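Local coordinates for protein acyl-ACP thioesterase (Bacteroides thetaiotaomicron, PDB 2ESS) that probably hydrolyses fatty acyl-ACP thioesters to release fatty acids, at residues L26-L31 against K197-F202; H34-A39 against V176-Y181; L186-I191 against F228-K233. All coordinates share one frame; numbering follows the deposited sequence.

Contact 1. Residues L26-L31 against K197-F202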
ATOM      1  N   LEU A  26       2.999 -10.152   6.555  1.00 33.49           N
ATOM      2  CA  LEU A  26       3.316  -9.107   5.584  1.00 32.46           C
ATOM      3  C   LEU A  26       3.072  -9.642   4.176  1.00 32.76           C
ATOM      4  O   LEU A  26       3.408 -10.802   3.860  1.00 32.42           O
ATOM      5  CB  LEU A  26       4.783  -8.701   5.745  1.00 33.68           C
ATOM      6  CG  LEU A  26       5.268  -7.347   5.177  1.00 35.13           C
ATOM      7  CD1 LEU A  26       4.721  -6.229   6.052  1.00 36.86           C
ATOM      8  CD2 LEU A  26       6.819  -7.294   5.138  1.00 34.00           C
ATOM      9  N   THR A  27       2.457  -8.832   3.328  1.00 32.51           N
ATOM     10  CA  THR A  27       2.127  -9.319   2.014  1.00 33.08           C
ATOM     11  C   THR A  27       3.403  -9.203   1.146  1.00 35.22           C
ATOM     12  O   THR A  27       4.275  -8.364   1.406  1.00 33.98           O
ATOM     13  CB  THR A  27       0.959  -8.534   1.355  1.00 33.25           C
ATOM     14  OG1 THR A  27       1.364  -7.178   1.141  1.00 32.53           O
ATOM     15  CG2 THR A  27      -0.331  -8.565   2.238  1.00 34.14           C
HETATM   16  N   MSE A  28       3.456 -10.005   0.092  1.00 34.74           N
HETATM   17  CA  MSE A  28       4.560  -9.972  -0.863  1.00 35.79           C
HETATM   18  C   MSE A  28       4.706  -8.624  -1.537  1.00 35.28           C
HETATM   19  O   MSE A  28       5.850  -8.174  -1.780  1.00 35.63           O
HETATM   20  CB  MSE A  28       4.384 -11.030  -1.963  1.00 33.84           C
HETATM   21  CG  MSE A  28       5.644 -11.297  -2.803  1.00 35.67           C
HETATM   22 SE   MSE A  28       7.076 -12.096  -1.684  0.75 40.78          SE
HETATM   23  CE  MSE A  28       6.124 -13.611  -1.033  1.00 36.64           C
ATOM     24  N   GLY A  29       3.571  -8.032  -1.916  1.00 34.70           N
ATOM     25  CA  GLY A  29       3.519  -6.725  -2.547  1.00 35.03           C
ATOM     26  C   GLY A  29       4.148  -5.670  -1.645  1.00 36.46           C
ATOM     27  O   GLY A  29       4.970  -4.874  -2.098  1.00 33.67           O
ATOM     28  N   VAL A  30       3.810  -5.700  -0.359  1.00 35.09           N
ATOM     29  CA  VAL A  30       4.365  -4.711   0.597  1.00 34.33           C
ATOM     30  C   VAL A  30       5.836  -4.939   0.823  1.00 31.59           C
ATOM     31  O   VAL A  30       6.593  -3.960   0.919  1.00 32.77           O
ATOM     32  CB  VAL A  30       3.592  -4.702   1.947  1.00 36.23           C
ATOM     33  CG1 VAL A  30       4.351  -3.894   3.000  1.00 38.96           C
ATOM     34  CG2 VAL A  30       2.182  -4.145   1.706  1.00 33.76           C
ATOM     35  N   LEU A  31       6.253  -6.201   0.897  1.00 32.85           N
ATOM     36  CA  LEU A  31       7.682  -6.526   1.016  1.00 35.77           C
ATOM     37  C   LEU A  31       8.458  -6.016  -0.194  1.00 34.77           C
ATOM     38  O   LEU A  31       9.489  -5.403  -0.028  1.00 31.41           O
ATOM     39  CB  LEU A  31       7.937  -8.013   1.157  1.00 35.05           C
ATOM     40  CG  LEU A  31       9.398  -8.450   1.287  1.00 39.04           C
ATOM     41  CD1 LEU A  31      10.137  -7.741   2.451  1.00 34.89           C
ATOM     42  CD2 LEU A  31       9.452  -9.974   1.430  1.00 35.16           C
ATOM     43  N   LYS A 197      -0.567 -23.315   2.701  1.00 33.86           N
ATOM     44  CA  LYS A 197       0.828 -23.195   2.337  1.00 36.39           C
ATOM     45  C   LYS A 197       1.228 -21.746   2.356  1.00 37.98           C
ATOM     46  O   LYS A 197       0.394 -20.854   2.448  1.00 41.12           O
ATOM     47  CB  LYS A 197       1.067 -23.758   0.942  1.00 37.80           C
ATOM     48  CG  LYS A 197       0.750 -25.258   0.792  1.00 39.23           C
ATOM     49  CD  LYS A 197       0.847 -25.709  -0.667  1.00 36.08           C
ATOM     50  CE  LYS A 197       0.284 -27.100  -0.824  1.00 43.55           C
ATOM     51  NZ  LYS A 197       0.186 -27.569  -2.235  1.00 43.31           N
ATOM     52  N   ARG A 198       2.516 -21.519   2.250  1.00 34.53           N
ATOM     53  CA  ARG A 198       3.032 -20.166   2.110  1.00 36.49           C
ATOM     54  C   ARG A 198       3.934 -20.122   0.901  1.00 32.35           C
ATOM     55  O   ARG A 198       4.478 -21.145   0.509  1.00 30.41           O
ATOM     56  CB  ARG A 198       3.819 -19.759   3.345  1.00 36.55           C
ATOM     57  CG  ARG A 198       4.901 -20.701   3.718  1.00 47.02           C
ATOM     58  CD  ARG A 198       5.561 -20.269   5.001  1.00 58.18           C
ATOM     59  NE  ARG A 198       6.314 -19.054   4.762  1.00 57.33           N
ATOM     60  CZ  ARG A 198       7.500 -19.012   4.157  1.00 62.94           C
ATOM     61  NH1 ARG A 198       8.107 -20.125   3.744  1.00 53.68           N
ATOM     62  NH2 ARG A 198       8.079 -17.834   3.980  1.00 62.51           N
ATOM     63  N   ILE A 199       4.129 -18.912   0.373  1.00 32.82           N
ATOM     64  CA  ILE A 199       5.011 -18.699  -0.744  1.00 34.50           C
ATOM     65  C   ILE A 199       6.434 -18.696  -0.208  1.00 33.83           C
ATOM     66  O   ILE A 199       6.784 -17.841   0.593  1.00 34.73           O
ATOM     67  CB  ILE A 199       4.743 -17.361  -1.449  1.00 32.33           C
ATOM     68  CG1 ILE A 199       3.314 -17.356  -2.004  1.00 33.96           C
ATOM     69  CG2 ILE A 199       5.763 -17.170  -2.619  1.00 32.82           C
ATOM     70  CD1 ILE A 199       2.867 -16.014  -2.582  1.00 36.03           C
ATOM     71  N   ARG A 200       7.256 -19.622  -0.677  1.00 30.18           N
ATOM     72  CA  ARG A 200       8.667 -19.649  -0.304  1.00 33.89           C
ATOM     73  C   ARG A 200       9.579 -18.963  -1.299  1.00 34.76           C
ATOM     74  O   ARG A 200      10.620 -18.432  -0.913  1.00 36.26           O
ATOM     75  CB  ARG A 200       9.134 -21.058   0.007  1.00 37.00           C
ATOM     76  CG  ARG A 200       9.627 -21.918  -1.112  1.00 50.48           C
ATOM     77  CD  ARG A 200      10.662 -22.922  -0.556  1.00 66.67           C
ATOM     78  NE  ARG A 200      11.892 -22.230  -0.127  1.00 74.37           N
ATOM     79  CZ  ARG A 200      12.213 -21.868   1.123  1.00 78.95           C
ATOM     80  NH1 ARG A 200      11.426 -22.132   2.172  1.00 79.01           N
ATOM     81  NH2 ARG A 200      13.364 -21.233   1.333  1.00 81.90           N
ATOM     82  N   ARG A 201       9.193 -18.964  -2.570  1.00 33.78           N
ATOM     83  CA  ARG A 201       9.953 -18.214  -3.573  1.00 32.68           C
ATOM     84  C   ARG A 201       9.024 -17.541  -4.543  1.00 33.07           C
ATOM     85  O   ARG A 201       8.038 -18.127  -4.973  1.00 34.26           O
ATOM     86  CB  ARG A 201      10.930 -19.112  -4.317  1.00 35.30           C
ATOM     87  CG  ARG A 201      11.827 -18.285  -5.279  1.00 34.34           C
ATOM     88  CD  ARG A 201      13.022 -18.976  -5.620  1.00 38.31           C
ATOM     89  NE  ARG A 201      13.706 -18.286  -6.712  1.00 42.19           N
ATOM     90  CZ  ARG A 201      14.912 -17.733  -6.656  1.00 39.27           C
ATOM     91  NH1 ARG A 201      15.618 -17.712  -5.511  1.00 36.41           N
ATOM     92  NH2 ARG A 201      15.407 -17.188  -7.774  1.00 36.77           N
ATOM     93  N   PHE A 202       9.354 -16.297  -4.884  1.00 31.12           N
ATOM     94  CA  PHE A 202       8.556 -15.476  -5.749  1.00 31.98           C
ATOM     95  C   PHE A 202       9.478 -14.680  -6.675  1.00 32.50           C
ATOM     96  O   PHE A 202      10.410 -14.000  -6.220  1.00 33.37           O
ATOM     97  CB  PHE A 202       7.656 -14.558  -4.920  1.00 36.40           C
ATOM     98  CG  PHE A 202       6.806 -13.647  -5.755  1.00 35.77           C
ATOM     99  CD1 PHE A 202       5.669 -14.120  -6.377  1.00 39.12           C
ATOM    100  CD2 PHE A 202       7.176 -12.322  -5.936  1.00 39.37           C
ATOM    101  CE1 PHE A 202       4.913 -13.293  -7.176  1.00 34.91           C
ATOM    102  CE2 PHE A 202       6.439 -11.514  -6.706  1.00 41.00           C
ATOM    103  CZ  PHE A 202       5.292 -11.997  -7.328  1.00 37.26           C
TER

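Contact 2. Residues H34-A39 against V176-Y181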
ATOM      1  N   HIS A  34       8.922  -2.327   0.126  1.00 33.34           N
ATOM      2  CA  HIS A  34      10.032  -2.016   1.036  1.00 32.84           C
ATOM      3  C   HIS A  34      11.416  -2.236   0.380  1.00 32.46           C
ATOM      4  O   HIS A  34      12.323  -1.400   0.518  1.00 35.54           O
ATOM      5  CB  HIS A  34       9.915  -2.827   2.325  1.00 32.15           C
ATOM      6  CG  HIS A  34       8.780  -2.378   3.208  1.00 33.49           C
ATOM      7  ND1 HIS A  34       8.526  -1.054   3.468  1.00 49.83           N
ATOM      8  CD2 HIS A  34       7.865  -3.078   3.913  1.00 49.53           C
ATOM      9  CE1 HIS A  34       7.496  -0.953   4.289  1.00 48.74           C
ATOM     10  NE2 HIS A  34       7.081  -2.169   4.582  1.00 43.15           N
ATOM     11  N   LEU A  35      11.595  -3.372  -0.277  1.00 33.77           N
ATOM     12  CA  LEU A  35      12.879  -3.685  -0.954  1.00 31.07           C
ATOM     13  C   LEU A  35      13.224  -2.601  -1.962  1.00 31.50           C
ATOM     14  O   LEU A  35      14.315  -2.062  -1.928  1.00 33.21           O
ATOM     15  CB  LEU A  35      12.850  -5.071  -1.612  1.00 31.92           C
ATOM     16  CG  LEU A  35      12.535  -6.270  -0.697  1.00 29.84           C
ATOM     17  CD1 LEU A  35      12.486  -7.567  -1.537  1.00 30.95           C
ATOM     18  CD2 LEU A  35      13.496  -6.404   0.519  1.00 32.73           C
ATOM     19  N   LEU A  36      12.289  -2.250  -2.853  1.00 31.15           N
ATOM     20  CA  LEU A  36      12.555  -1.260  -3.891  1.00 33.38           C
ATOM     21  C   LEU A  36      12.798   0.139  -3.326  1.00 32.49           C
ATOM     22  O   LEU A  36      13.688   0.843  -3.775  1.00 32.26           O
ATOM     23  CB  LEU A  36      11.428  -1.277  -4.935  1.00 35.53           C
ATOM     24  CG  LEU A  36      11.252  -2.635  -5.638  1.00 37.85           C
ATOM     25  CD1 LEU A  36      10.154  -2.584  -6.757  1.00 35.57           C
ATOM     26  CD2 LEU A  36      12.599  -3.121  -6.212  1.00 39.38           C
ATOM     27  N   ASN A  37      12.043   0.528  -2.305  1.00 33.03           N
ATOM     28  CA  ASN A  37      12.299   1.799  -1.622  1.00 33.01           C
ATOM     29  C   ASN A  37      13.672   1.798  -0.968  1.00 34.38           C
ATOM     30  O   ASN A  37      14.345   2.842  -0.945  1.00 37.88           O
ATOM     31  CB  ASN A  37      11.243   2.081  -0.541  1.00 32.69           C
ATOM     32  CG  ASN A  37       9.882   2.514  -1.126  1.00 39.78           C
ATOM     33  OD1 ASN A  37       9.804   3.049  -2.213  1.00 40.43           O
ATOM     34  ND2 ASN A  37       8.818   2.300  -0.362  1.00 37.46           N
ATOM     35  N   CYS A  38      14.082   0.659  -0.403  1.00 31.52           N
ATOM     36  CA  CYS A  38      15.397   0.575   0.281  1.00 29.74           C
ATOM     37  C   CYS A  38      16.589   0.709  -0.708  1.00 31.70           C
ATOM     38  O   CYS A  38      17.607   1.375  -0.422  1.00 33.13           O
ATOM     39  CB  CYS A  38      15.541  -0.710   1.129  1.00 30.30           C
ATOM     40  SG  CYS A  38      14.543  -0.645   2.622  1.00 37.89           S
ATOM     41  N   ALA A  39      16.401   0.123  -1.873  1.00 30.89           N
ATOM     42  CA  ALA A  39      17.325   0.213  -2.956  1.00 33.57           C
ATOM     43  C   ALA A  39      17.539   1.678  -3.330  1.00 34.15           C
ATOM     44  O   ALA A  39      18.662   2.131  -3.500  1.00 32.43           O
ATOM     45  CB  ALA A  39      16.766  -0.572  -4.151  1.00 32.68           C
ATOM     46  N   VAL A 176       1.448   1.068 -15.067  1.00 32.44           N
ATOM     47  CA  VAL A 176       1.129   0.170 -14.005  1.00 33.96           C
ATOM     48  C   VAL A 176       2.396  -0.118 -13.233  1.00 34.48           C
ATOM     49  O   VAL A 176       3.413  -0.495 -13.802  1.00 33.17           O
ATOM     50  CB  VAL A 176       0.483  -1.126 -14.528  1.00 33.52           C
ATOM     51  CG1 VAL A 176       0.316  -2.131 -13.367  1.00 31.85           C
ATOM     52  CG2 VAL A 176      -0.805  -0.801 -15.129  1.00 29.09           C
ATOM     53  N   ASN A 177       2.346   0.091 -11.927  1.00 35.84           N
ATOM     54  CA  ASN A 177       3.554   0.030 -11.151  1.00 37.96           C
ATOM     55  C   ASN A 177       3.961  -1.417 -10.817  1.00 36.97           C
ATOM     56  O   ASN A 177       3.154  -2.359 -10.888  1.00 35.10           O
ATOM     57  CB  ASN A 177       3.523   1.066  -9.989  1.00 38.90           C
ATOM     58  CG  ASN A 177       2.878   0.561  -8.726  1.00 44.16           C
ATOM     59  OD1 ASN A 177       3.087  -0.558  -8.338  1.00 40.66           O
ATOM     60  ND2 ASN A 177       2.151   1.447  -8.020  1.00 41.23           N
ATOM     61  N   SER A 178       5.251  -1.573 -10.543  1.00 37.88           N
ATOM     62  CA  SER A 178       5.873  -2.855 -10.256  1.00 41.16           C
ATOM     63  C   SER A 178       5.156  -3.701  -9.213  1.00 39.87           C
ATOM     64  O   SER A 178       5.031  -4.935  -9.354  1.00 39.31           O
ATOM     65  CB  SER A 178       7.282  -2.595  -9.720  1.00 43.12           C
ATOM     66  OG  SER A 178       8.039  -1.890 -10.654  1.00 52.33           O
ATOM     67  N   ILE A 179       4.692  -3.024  -8.159  1.00 38.46           N
ATOM     68  CA  ILE A 179       4.053  -3.667  -7.022  1.00 38.66           C
ATOM     69  C   ILE A 179       2.625  -4.084  -7.326  1.00 36.73           C
ATOM     70  O   ILE A 179       2.152  -5.095  -6.823  1.00 34.90           O
ATOM     71  CB  ILE A 179       4.078  -2.722  -5.788  1.00 42.10           C
ATOM     72  CG1 ILE A 179       5.514  -2.362  -5.449  1.00 46.22           C
ATOM     73  CG2 ILE A 179       3.456  -3.369  -4.580  1.00 42.73           C
ATOM     74  CD1 ILE A 179       6.433  -3.544  -5.401  1.00 38.62           C
ATOM     75  N   ARG A 180       1.925  -3.301  -8.135  1.00 35.05           N
ATOM     76  CA  ARG A 180       0.570  -3.628  -8.490  1.00 32.43           C
ATOM     77  C   ARG A 180       0.522  -4.902  -9.307  1.00 32.65           C
ATOM     78  O   ARG A 180      -0.398  -5.682  -9.139  1.00 32.49           O
ATOM     79  CB  ARG A 180      -0.082  -2.478  -9.254  1.00 34.84           C
ATOM     80  CG  ARG A 180      -0.339  -1.269  -8.357  1.00 38.38           C
ATOM     81  CD  ARG A 180      -1.518  -1.529  -7.464  1.00 38.94           C
ATOM     82  NE  ARG A 180      -1.555  -0.603  -6.344  1.00 50.70           N
ATOM     83  CZ  ARG A 180      -2.556  -0.560  -5.460  1.00 57.68           C
ATOM     84  NH1 ARG A 180      -3.605  -1.371  -5.588  1.00 58.65           N
ATOM     85  NH2 ARG A 180      -2.521   0.309  -4.457  1.00 60.95           N
ATOM     86  N   TYR A 181       1.526  -5.154 -10.151  1.00 32.20           N
ATOM     87  CA  TYR A 181       1.572  -6.443 -10.839  1.00 33.14           C
ATOM     88  C   TYR A 181       1.665  -7.627  -9.874  1.00 33.21           C
ATOM     89  O   TYR A 181       1.052  -8.657 -10.118  1.00 30.62           O
ATOM     90  CB  TYR A 181       2.739  -6.525 -11.787  1.00 35.50           C
ATOM     91  CG  TYR A 181       2.655  -5.719 -13.053  1.00 35.98           C
ATOM     92  CD1 TYR A 181       1.709  -6.007 -14.056  1.00 34.74           C
ATOM     93  CD2 TYR A 181       3.563  -4.697 -13.290  1.00 36.16           C
ATOM     94  CE1 TYR A 181       1.679  -5.279 -15.262  1.00 35.40           C
ATOM     95  CE2 TYR A 181       3.538  -3.972 -14.487  1.00 35.02           C
ATOM     96  CZ  TYR A 181       2.607  -4.271 -15.472  1.00 31.02           C
ATOM     97  OH  TYR A 181       2.664  -3.519 -16.637  1.00 34.83           O
TER

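Contact 3. Residues L186-I191 against F228-K233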
ATOM      1  N   LEU A 186      -0.775 -12.465  -7.401  1.00 33.26           N
ATOM      2  CA  LEU A 186      -1.061 -13.207  -6.166  1.00 35.45           C
ATOM      3  C   LEU A 186      -2.544 -13.356  -5.933  1.00 32.25           C
ATOM      4  O   LEU A 186      -2.947 -14.343  -5.344  1.00 31.37           O
ATOM      5  CB  LEU A 186      -0.347 -12.621  -4.956  1.00 35.37           C
ATOM      6  CG  LEU A 186       1.198 -12.749  -5.109  1.00 40.54           C
ATOM      7  CD1 LEU A 186       1.911 -12.293  -3.857  1.00 40.31           C
ATOM      8  CD2 LEU A 186       1.638 -14.188  -5.484  1.00 46.54           C
ATOM      9  N   ASP A 187      -3.372 -12.472  -6.505  1.00 34.45           N
ATOM     10  CA  ASP A 187      -4.851 -12.672  -6.460  1.00 34.23           C
ATOM     11  C   ASP A 187      -5.378 -13.792  -7.341  1.00 35.11           C
ATOM     12  O   ASP A 187      -6.526 -14.126  -7.225  1.00 35.50           O
ATOM     13  CB  ASP A 187      -5.626 -11.383  -6.787  1.00 37.08           C
ATOM     14  CG  ASP A 187      -5.535 -10.319  -5.652  1.00 41.82           C
ATOM     15  OD1 ASP A 187      -5.337 -10.717  -4.488  1.00 43.08           O
ATOM     16  OD2 ASP A 187      -5.672  -9.095  -5.925  1.00 38.40           O
ATOM     17  N   LEU A 188      -4.558 -14.377  -8.212  1.00 33.92           N
ATOM     18  CA  LEU A 188      -4.987 -15.515  -9.016  1.00 33.25           C
ATOM     19  C   LEU A 188      -5.155 -16.794  -8.198  1.00 35.59           C
ATOM     20  O   LEU A 188      -5.876 -17.680  -8.624  1.00 35.04           O
ATOM     21  CB  LEU A 188      -3.970 -15.797 -10.139  1.00 34.53           C
ATOM     22  CG  LEU A 188      -3.822 -14.698 -11.189  1.00 36.06           C
ATOM     23  CD1 LEU A 188      -2.553 -14.919 -11.979  1.00 37.29           C
ATOM     24  CD2 LEU A 188      -5.097 -14.627 -12.097  1.00 39.63           C
ATOM     25  N   PHE A 189      -4.502 -16.916  -7.034  1.00 35.90           N
ATOM     26  CA  PHE A 189      -4.426 -18.228  -6.379  1.00 37.54           C
ATOM     27  C   PHE A 189      -5.532 -18.444  -5.372  1.00 39.46           C
ATOM     28  O   PHE A 189      -5.908 -17.514  -4.684  1.00 40.66           O
ATOM     29  CB  PHE A 189      -3.072 -18.439  -5.733  1.00 37.93           C
ATOM     30  CG  PHE A 189      -1.970 -18.358  -6.713  1.00 40.30           C
ATOM     31  CD1 PHE A 189      -1.688 -19.439  -7.528  1.00 34.74           C
ATOM     32  CD2 PHE A 189      -1.295 -17.178  -6.904  1.00 40.68           C
ATOM     33  CE1 PHE A 189      -0.714 -19.359  -8.462  1.00 37.39           C
ATOM     34  CE2 PHE A 189      -0.315 -17.078  -7.854  1.00 39.35           C
ATOM     35  CZ  PHE A 189      -0.019 -18.166  -8.631  1.00 38.46           C
ATOM     36  N   PRO A 190      -6.043 -19.690  -5.286  1.00 41.55           N
ATOM     37  CA  PRO A 190      -7.156 -19.991  -4.416  1.00 43.61           C
ATOM     38  C   PRO A 190      -6.785 -19.793  -2.967  1.00 44.60           C
ATOM     39  O   PRO A 190      -5.639 -20.041  -2.565  1.00 46.69           O
ATOM     40  CB  PRO A 190      -7.486 -21.464  -4.702  1.00 43.20           C
ATOM     41  CG  PRO A 190      -6.394 -21.997  -5.485  1.00 45.73           C
ATOM     42  CD  PRO A 190      -5.586 -20.858  -6.047  1.00 42.39           C
ATOM     43  N   ILE A 191      -7.761 -19.346  -2.203  1.00 42.31           N
ATOM     44  CA  ILE A 191      -7.547 -19.020  -0.823  1.00 44.91           C
ATOM     45  C   ILE A 191      -7.100 -20.263  -0.006  1.00 44.53           C
ATOM     46  O   ILE A 191      -6.323 -20.115   0.946  1.00 43.24           O
ATOM     47  CB  ILE A 191      -8.806 -18.305  -0.232  1.00 45.55           C
ATOM     48  CG1 ILE A 191      -8.393 -17.153   0.690  1.00 49.51           C
ATOM     49  CG2 ILE A 191      -9.728 -19.279   0.476  1.00 43.97           C
ATOM     50  CD1 ILE A 191      -7.870 -15.877  -0.043  1.00 47.36           C
ATOM     51  N   PHE A 228       4.163 -22.491  -9.967  1.00 31.76           N
ATOM     52  CA  PHE A 228       3.330 -21.878 -10.967  1.00 29.12           C
ATOM     53  C   PHE A 228       4.116 -20.862 -11.758  1.00 29.95           C
ATOM     54  O   PHE A 228       4.846 -20.056 -11.206  1.00 31.25           O
ATOM     55  CB  PHE A 228       2.155 -21.173 -10.308  1.00 30.19           C
ATOM     56  CG  PHE A 228       1.301 -22.067  -9.493  1.00 35.23           C
ATOM     57  CD1 PHE A 228       1.658 -22.407  -8.207  1.00 34.65           C
ATOM     58  CD2 PHE A 228       0.130 -22.578 -10.010  1.00 34.62           C
ATOM     59  CE1 PHE A 228       0.843 -23.231  -7.454  1.00 34.86           C
ATOM     60  CE2 PHE A 228      -0.677 -23.393  -9.249  1.00 41.90           C
ATOM     61  CZ  PHE A 228      -0.307 -23.726  -7.974  1.00 37.72           C
ATOM     62  N   HIS A 229       3.946 -20.874 -13.069  1.00 31.53           N
ATOM     63  CA  HIS A 229       4.555 -19.839 -13.905  1.00 31.20           C
ATOM     64  C   HIS A 229       3.428 -19.038 -14.518  1.00 32.61           C
ATOM     65  O   HIS A 229       2.479 -19.607 -15.034  1.00 35.08           O
ATOM     66  CB  HIS A 229       5.423 -20.429 -15.004  1.00 31.87           C
ATOM     67  CG  HIS A 229       6.600 -21.205 -14.511  1.00 39.22           C
ATOM     68  ND1 HIS A 229       7.537 -21.745 -15.367  1.00 41.34           N
ATOM     69  CD2 HIS A 229       6.996 -21.547 -13.261  1.00 45.90           C
ATOM     70  CE1 HIS A 229       8.453 -22.386 -14.665  1.00 45.46           C
ATOM     71  NE2 HIS A 229       8.146 -22.286 -13.385  1.00 43.65           N
ATOM     72  N   VAL A 230       3.545 -17.719 -14.447  1.00 30.75           N
ATOM     73  CA  VAL A 230       2.502 -16.803 -14.819  1.00 30.88           C
ATOM     74  C   VAL A 230       3.074 -15.812 -15.849  1.00 33.09           C
ATOM     75  O   VAL A 230       4.226 -15.354 -15.755  1.00 31.85           O
ATOM     76  CB  VAL A 230       1.901 -16.069 -13.579  1.00 31.86           C
ATOM     77  CG1 VAL A 230       0.835 -15.054 -14.018  1.00 35.77           C
ATOM     78  CG2 VAL A 230       1.347 -17.071 -12.540  1.00 37.35           C
ATOM     79  N   GLU A 231       2.266 -15.532 -16.858  1.00 33.88           N
ATOM     80  CA  GLU A 231       2.560 -14.516 -17.841  1.00 36.02           C
ATOM     81  C   GLU A 231       1.379 -13.561 -17.862  1.00 34.17           C
ATOM     82  O   GLU A 231       0.246 -14.003 -17.835  1.00 33.60           O
ATOM     83  CB  GLU A 231       2.764 -15.185 -19.205  1.00 36.84           C
ATOM     84  CG  GLU A 231       3.336 -14.323 -20.276  1.00 37.40           C
ATOM     85  CD  GLU A 231       3.788 -15.152 -21.503  1.00 44.22           C
ATOM     86  OE1 GLU A 231       2.907 -15.599 -22.270  1.00 56.80           O
ATOM     87  OE2 GLU A 231       5.022 -15.344 -21.690  1.00 51.05           O
ATOM     88  N   VAL A 232       1.667 -12.256 -17.827  1.00 32.84           N
ATOM     89  CA  VAL A 232       0.677 -11.210 -17.985  1.00 33.47           C
ATOM     90  C   VAL A 232       0.878 -10.569 -19.365  1.00 33.06           C
ATOM     91  O   VAL A 232       1.998 -10.203 -19.729  1.00 32.59           O
ATOM     92  CB  VAL A 232       0.760 -10.111 -16.891  1.00 34.41           C
ATOM     93  CG1 VAL A 232      -0.441  -9.155 -16.999  1.00 35.83           C
ATOM     94  CG2 VAL A 232       0.809 -10.720 -15.478  1.00 31.67           C
ATOM     95  N   LYS A 233      -0.198 -10.463 -20.133  1.00 32.17           N
ATOM     96  CA  LYS A 233      -0.169  -9.813 -21.446  1.00 34.75           C
ATOM     97  C   LYS A 233      -1.120  -8.621 -21.486  1.00 35.16           C
ATOM     98  O   LYS A 233      -2.170  -8.622 -20.830  1.00 34.23           O
ATOM     99  CB  LYS A 233      -0.581 -10.773 -22.557  1.00 33.83           C
ATOM    100  CG  LYS A 233       0.339 -11.916 -22.771  1.00 38.55           C
ATOM    101  CD  LYS A 233      -0.141 -12.770 -23.921  1.00 41.60           C
ATOM    102  CE  LYS A 233       0.569 -14.099 -23.935  1.00 49.12           C
ATOM    103  NZ  LYS A 233       0.119 -14.951 -25.090  1.00 42.81           N
TER

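Contact 1. Residues L26-L31 against K197-F202
Met28, present as selenomethionine, leaves its helix with CG anti to the backbone N (chi1 -166°) and then bends at chi2 and chi3, while Phe202 also holds its CG anti to N; these torsions bring Met28 CG over the face of the Phe202 ring, and the two side chains run past one another antiparallel. The contact joins two hotdog halves: helix 28-45 belongs to the N-terminal hotdog domain, strand 199-206 to the C-terminal one, next to strand 58-69 in the common antiparallel sheet. The evidence for a CH-pi contact is that Met28 CG stands 4.1 Å from the centroid of the Phe202 ring, 28° off its normal. Its closest ring atom is CD2, with Met28 CG to Phe202 CD2 at 3.6 Å. Selenium lies further out, Met28 SE being 5.0 Å from the Phe202 centroid and 46° off the normal, an oblique form of the Met-aromatic contact. Both Ile199 and Phe202 point at the helix although two residues separate them; this is possible because Arg200 and Arg201 form a classic beta bulge opposite Ile246. Arg201, directed away, makes salt bridges to Glu68 and Glu203. At the helix start Thr27 is the N-cap, and its OG1 accepts from Val30 N at 3.2 Å, fixing the first turn from which Met28 projects. Leu186 of helix 178-186 packs on all three touching side chains, and Ile67 and Leu69 also meet Met28. The bent chain finishes at its methyl, with Met28 CE 3.9 Å from Ile199 CG2.

Contact 2. Residues H34-A39 against V176-Y181
Leu36 alone of helical residues 34-39 touches 176-181, at both Ser178 and Ile179. Before and after it along the helix, Leu35 and Ala39 turn to the sheet instead, where both meet Phe97. At Leu36, CG is anti to the carbonyl carbon and chi2 of -176° then extends CD1 away from CA; together the two torsions carry CD1 to the second helix. Leu36 CD1 lies 4.1 Å from Ile179 CD1 and equally 4.1 Å from Ser178 CB. The side chains of Leu36 and Ile179 pass side by side, pointing opposite ways. This joins the long helix of one hotdog unit to the start of helix 178-186 in the other. Asn177 is the N-cap there: its OD1 accepts from Arg180 N at 3.0 Å, the donor tilted 35° from the carbonyl plane, and more weakly from Ile179 N. The Ser178 side chain comes within about 5 Å of a calcium ion, nearest atom to ion, whose site includes Asp171 and His175. Next in the helix, Asn37 makes a weak hydrogen bond to Glu16 of the second subunit, whose Phe18 packs on both Leu36 and Ile179.

Contact 3. Residues L186-I191 against F228-K233
The Phe189 ring drives its edge into one face of the Phe228 ring, a T-shaped pair with centroids 5.0 Å apart and planes at 70°. Phe189 CE1 does the touching, over the Phe228 face but offset toward the rim, so its closest atom is Phe228 CG at 3.5 Å. Seen from the other ring, Phe228 CD2 lies at the edge of Phe189 and in its plane. Phe189 CZ also reaches Val230 CG2, at 4.3 Å, an oblique approach. The other branch of Val230, CG1, anti to the backbone N (chi1 177°), is met tip to tip by Leu188 CD1 at 4.0 Å. Phe228 and Val230 can both serve because strand alternation sends His229, between them, to the other side. An alanine at Phe228 removes the face that Phe189 CE1 abuts and would probably leave a gap there and the Phe189 ring freer to turn. The type I turn from Leu186 to Phe189 lies in the link between helix 178-186 and helix 191-196, and Leu188 and Phe189 reach from it to the sheet. There, strand 227-234 runs between 215-224, whose Phe218 touches Leu188, and 238-247, whose Phe247 makes a second edge-to-face pair with Phe189.

In the fold
All three contacts are buried and apolar, but they lie at different distances from the chain centre: contact 2 about 6 Å, contact 1 about 11 Å and contact 3 about 16 Å, centre to centre. Contacts 1 and 2 share helix 28-45 and link the two hotdog domains, whereas contact 3 stays within the C-terminal one. The last residue of helix 178-186, at the start of contact 3's first segment, bridges contacts 1 and 3, which reach the same sheet. Chemistry follows place: selenomethionine over an aromatic face for helix on strand, aliphatic carbons alone for helix against helix, an edge-to-face ring pair with an aliphatic pair beside it for turn on strand. The second subunit reaches contacts 2 and 3, but not contact 1.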